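Local coordinates for protein glycoside hydrolase family 31 (Trueperella pyogenes, PDB 5I0F) that degrades cycloalternan, a cyclic glucose oligosaccharide, through a covalent glycosyl-enzyme intermediate, as a retaining glycoside hydrolase of family 31, at residues A288-P291 with E292-G296; E303-T306 with Q307-M311. All blocks are in the same frame, centred on the assembly; numbering follows the deposited sequence.

Contact 1: A288-P291 with E292-G296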
loop_
_atom_site.group_PDB
_atom_site.type_symbol
_atom_site.label_atom_id
_atom_site.label_comp_id
_atom_site.label_asym_id
_atom_site.label_seq_id
_atom_site.Cartn_x
_atom_site.Cartn_y
_atom_site.Cartn_z
ATOM N N ALA A 288 11.394 14.387 2.393
ATOM C CA ALA A 288 11.818 15.551 1.615
ATOM C C ALA A 288 11.125 16.826 2.106
ATOM O O ALA A 288 10.040 16.742 2.687
ATOM C CB ALA A 288 11.428 15.298 0.149
ATOM N N GLU A 289 11.714 17.990 1.840
ATOM C CA GLU A 289 11.002 19.271 2.004
ATOM C C GLU A 289 9.831 19.355 0.997
ATOM O O GLU A 289 9.964 18.920 -0.156
ATOM C CB GLU A 289 11.907 20.468 1.746
ATOM C CG GLU A 289 13.103 20.644 2.696
ATOM C CD GLU A 289 14.412 20.727 1.944
ATOM O OE1 GLU A 289 15.199 21.625 2.165
ATOM O OE2 GLU A 289 14.662 19.843 1.109
ATOM N N MET A 290 8.717 19.939 1.432
ATOM C CA MET A 290 7.517 20.065 0.588
ATOM C C MET A 290 7.012 21.496 0.578
ATOM O O MET A 290 7.263 22.240 1.509
ATOM C CB MET A 290 6.415 19.118 1.077
ATOM C CG MET A 290 6.657 17.657 0.752
ATOM S SD MET A 290 6.467 17.343 -1.023
ATOM C CE MET A 290 7.410 15.862 -1.240
ATOM N N PRO A 291 6.295 21.889 -0.495
ATOM C CA PRO A 291 5.737 23.235 -0.557
ATOM C C PRO A 291 4.511 23.372 0.348
ATOM O O PRO A 291 3.811 22.374 0.582
ATOM C CB PRO A 291 5.356 23.377 -2.018
ATOM C CG PRO A 291 5.048 21.993 -2.473
ATOM C CD PRO A 291 5.865 21.054 -1.635
ATOM N N GLU A 292 4.248 24.580 0.828
ATOM C CA GLU A 292 3.140 24.808 1.789
ATOM C C GLU A 292 1.750 24.454 1.251
ATOM O O GLU A 292 0.851 24.111 2.025
ATOM C CB GLU A 292 3.131 26.242 2.340
ATOM C CG GLU A 292 3.007 27.380 1.318
ATOM C CD GLU A 292 1.600 27.585 0.751
ATOM O OE1 GLU A 292 0.621 27.491 1.544
ATOM O OE2 GLU A 292 1.462 27.874 -0.484
ATOM N N TRP A 293 1.569 24.531 -0.067
ATOM C CA TRP A 293 0.248 24.249 -0.660
ATOM C C TRP A 293 -0.235 22.809 -0.478
ATOM O O TRP A 293 -1.436 22.567 -0.628
ATOM C CB TRP A 293 0.154 24.667 -2.143
ATOM C CG TRP A 293 1.224 24.114 -3.107
ATOM C CD1 TRP A 293 2.343 24.778 -3.541
ATOM C CD2 TRP A 293 1.233 22.844 -3.773
ATOM N NE1 TRP A 293 3.045 23.993 -4.426
ATOM C CE2 TRP A 293 2.401 22.797 -4.572
ATOM C CE3 TRP A 293 0.371 21.740 -3.779
ATOM C CZ2 TRP A 293 2.718 21.703 -5.373
ATOM C CZ3 TRP A 293 0.696 20.637 -4.588
ATOM C CH2 TRP A 293 1.865 20.632 -5.363
ATOM N N ILE A 294 0.647 21.865 -0.127
ATOM C CA ILE A 294 0.178 20.510 0.185
ATOM C C ILE A 294 -0.744 20.451 1.413
ATOM O O ILE A 294 -1.485 19.486 1.569
ATOM C CB ILE A 294 1.296 19.446 0.300
ATOM C CG1 ILE A 294 2.205 19.680 1.502
ATOM C CG2 ILE A 294 2.095 19.363 -1.005
ATOM C CD1 ILE A 294 2.928 18.451 1.982
ATOM N N PHE A 295 -0.737 21.500 2.245
ATOM C CA PHE A 295 -1.485 21.507 3.495
ATOM C C PHE A 295 -2.885 22.087 3.436
ATOM O O PHE A 295 -3.589 22.085 4.459
ATOM C CB PHE A 295 -0.668 22.206 4.578
ATOM C CG PHE A 295 0.577 21.464 4.946
ATOM C CD1 PHE A 295 0.499 20.189 5.479
ATOM C CD2 PHE A 295 1.811 22.043 4.797
ATOM C CE1 PHE A 295 1.650 19.499 5.827
ATOM C CE2 PHE A 295 2.974 21.358 5.147
ATOM C CZ PHE A 295 2.888 20.086 5.649
ATOM N N GLY A 296 -3.309 22.582 2.270
ATOM C CA GLY A 296 -4.714 22.990 2.100
ATOM C C GLY A 296 -5.610 21.788 1.791
ATOM O O GLY A 296 -5.150 20.657 1.737
#

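Contact 2: E303-T306 with Q307-M311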
loop_
_atom_site.group_PDB
_atom_site.type_symbol
_atom_site.label_atom_id
_atom_site.label_comp_id
_atom_site.label_asym_id
_atom_site.label_seq_id
_atom_site.Cartn_x
_atom_site.Cartn_y
_atom_site.Cartn_z
ATOM N N GLU A 303 -15.182 10.661 -11.004
ATOM C CA GLU A 303 -16.148 10.984 -12.057
ATOM C C GLU A 303 -16.061 12.416 -12.561
ATOM O O GLU A 303 -16.918 12.838 -13.322
ATOM C CB GLU A 303 -17.578 10.600 -11.616
ATOM C CG GLU A 303 -17.647 9.095 -11.422
ATOM C CD GLU A 303 -19.033 8.529 -11.238
ATOM O OE1 GLU A 303 -19.150 7.308 -11.438
ATOM O OE2 GLU A 303 -19.976 9.248 -10.857
ATOM N N TRP A 304 -15.030 13.160 -12.152
ATOM C CA TRP A 304 -14.755 14.461 -12.770
ATOM C C TRP A 304 -13.881 14.181 -13.988
ATOM O O TRP A 304 -12.655 14.258 -13.908
ATOM C CB TRP A 304 -14.037 15.381 -11.809
ATOM C CG TRP A 304 -14.785 15.626 -10.545
ATOM C CD1 TRP A 304 -16.121 15.430 -10.309
ATOM C CD2 TRP A 304 -14.246 16.173 -9.362
ATOM N NE1 TRP A 304 -16.430 15.782 -9.025
ATOM C CE2 TRP A 304 -15.291 16.231 -8.410
ATOM C CE3 TRP A 304 -12.969 16.607 -8.993
ATOM C CZ2 TRP A 304 -15.105 16.733 -7.127
ATOM C CZ3 TRP A 304 -12.788 17.108 -7.689
ATOM C CH2 TRP A 304 -13.848 17.154 -6.786
ATOM N N ASN A 305 -14.527 13.832 -15.095
ATOM C CA ASN A 305 -13.818 13.321 -16.267
ATOM C C ASN A 305 -13.896 14.235 -17.490
ATOM O O ASN A 305 -13.651 13.796 -18.615
ATOM C CB ASN A 305 -14.226 11.892 -16.591
ATOM C CG ASN A 305 -15.607 11.781 -17.207
ATOM O OD1 ASN A 305 -16.495 12.606 -16.963
ATOM N ND2 ASN A 305 -15.798 10.741 -18.007
ATOM N N THR A 306 -14.225 15.498 -17.254
ATOM C CA THR A 306 -14.224 16.514 -18.294
ATOM C C THR A 306 -13.758 17.788 -17.653
ATOM O O THR A 306 -13.851 17.957 -16.419
ATOM C CB THR A 306 -15.624 16.780 -18.938
ATOM O OG1 THR A 306 -16.509 17.376 -17.985
ATOM C CG2 THR A 306 -16.251 15.527 -19.475
ATOM N N GLN A 307 -13.289 18.697 -18.495
ATOM C CA GLN A 307 -12.848 20.013 -18.035
ATOM C C GLN A 307 -14.007 20.761 -17.390
ATOM O O GLN A 307 -13.844 21.441 -16.354
ATOM C CB GLN A 307 -12.255 20.788 -19.224
ATOM C CG GLN A 307 -11.476 22.043 -18.850
ATOM C CD GLN A 307 -10.680 22.606 -20.024
ATOM O OE1 GLN A 307 -10.205 21.850 -20.907
ATOM N NE2 GLN A 307 -10.498 23.929 -20.031
ATOM N N SER A 308 -15.187 20.622 -17.993
ATOM C CA SER A 308 -16.401 21.191 -17.434
ATOM C C SER A 308 -16.707 20.678 -16.029
ATOM O O SER A 308 -17.040 21.467 -15.136
ATOM C CB SER A 308 -17.596 20.897 -18.353
ATOM O OG SER A 308 -18.742 21.549 -17.876
ATOM N N LEU A 309 -16.605 19.366 -15.823
ATOM C CA LEU A 309 -16.892 18.807 -14.489
ATOM C C LEU A 309 -15.890 19.260 -13.420
ATOM O O LEU A 309 -16.279 19.526 -12.287
ATOM C CB LEU A 309 -16.992 17.291 -14.537
ATOM C CG LEU A 309 -18.240 16.783 -15.252
ATOM C CD1 LEU A 309 -18.054 15.331 -15.687
ATOM C CD2 LEU A 309 -19.482 16.949 -14.379
ATOM N N VAL A 310 -14.611 19.368 -13.783
ATOM C CA VAL A 310 -13.586 19.820 -12.839
ATOM C C VAL A 310 -13.862 21.273 -12.446
ATOM O O VAL A 310 -13.928 21.615 -11.245
ATOM C CB VAL A 310 -12.153 19.673 -13.394
ATOM C CG1 VAL A 310 -11.150 20.353 -12.476
ATOM C CG2 VAL A 310 -11.790 18.203 -13.583
ATOM N N MET A 311 -14.054 22.109 -13.451
ATOM C CA MET A 311 -14.216 23.528 -13.208
ATOM C C MET A 311 -15.503 23.842 -12.453
ATOM O O MET A 311 -15.506 24.761 -11.646
ATOM C CB MET A 311 -14.136 24.300 -14.521
ATOM C CG MET A 311 -12.764 24.237 -15.158
ATOM S SD MET A 311 -11.417 24.857 -14.122
ATOM C CE MET A 311 -11.750 26.611 -14.132
#

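Contact 1: A288-P291 with E292-G296
Pro291 packs against Trp293 and Ile294 where the chain enters a single turn of 3-10 helix, residues 292-295, just before strand 297-300 of the TIM barrel. Glu292 opens the turn; its side chain leads away from the proline to a salt bridge between OE1 and Arg633 of helix 617-646. Trp293 then folds its indole back over the proline. CG of Trp293 sits between the backbone N and the carbonyl carbon (chi1 54°), which puts the indole on the proline side, and chi2 (-99°) turns one face of it to the pyrrolidine. The evidence for a CH-pi contact is direct: Pro291 CG lies 3.7 Å from the centroid of the five-membered ring and 28° off its normal. Pro291 CB takes part too, at 3.4 Å from Trp293 NE1. Ile294 supplies the polar tie, its N donating to Pro291 O over 3.3 Å. That bond is nearly straight at the hydrogen, yet the donor stands above the carbonyl plane, not on a lone pair. The Ile294 and Met290 side chains cross at about a right angle, with Ile294 CD1 3.7 Å from Met290 CB. Phe295 closes the 3-10 turn: its ring packs on Leu636 and Thr640 of helix 617-646, and Phe295 N donates to Glu292 O at 3.1 Å.

Contact 2: E303-T306 with Q307-M311
Thr306 caps helix 307-320 by accepting a hydrogen bond from Leu309 N on its side-chain oxygen, the classical N-cap arrangement, in the segment that follows the first barrel strand, 297-300. OG1 lies 2.9 Å from Leu309 N with an angle of 158° at the hydrogen. The threonine torsion (chi1 67°) places OG1 between the backbone N and the carbonyl carbon, turned to the first helical turn. Thr306 O is used as well: it receives Val310 N at 3.1 Å, with the donor only 17° from the carbonyl plane, so the i to i+4 pattern starts at the cap residue. Met311 N continues it by donating to Gln307 O.

The leucine side chain closes round the cap oxygen. Leu309 CG comes within 3.3 Å of Thr306 OG1, and CD1 of the same leucine makes a carbon-oxygen van der Waals contact of 3.4 Å with Asn305 OD1, the two side chains lying side by side and pointing the same way. Trp304, at the centre of an inverse gamma turn, sets its CB 4.0 Å from Val310 CG2, while its NE1 donates a hydrogen bond to Asp603 OD2. Glu303 OE1 accepts from the backbone N of His595 and of His597, Gln307 OE1 from that of Asp369, and Asn305 O from Arg342 NH1. One threonine satisfies two amides of the first turn, Leu309 N through its hydroxyl and Val310 N through its backbone carbonyl, which implies that the helix start is fixed by side chain and backbone together.

How the contacts relate
Contacts 1 and 2 follow each other along the chain and bracket strand 297-300, the first strand of the family 31 TIM barrel: residues 288-296 lead into it, residues 303-306 lead out of it, and 307-311 form the first turn of helix 307-320. Their centres are 25 Å apart and their nearest atoms about 13 Å, so they do not touch and are joined through the strand. Contact 2 is the one near the bound sugars. The Asn305 side chain is about 7 Å from an alpha-glucose and that of Glu303 about 9 Å from a beta-glucose, which places both near the pocket without direct contact. Contact 1 packs instead beside helix 617-646.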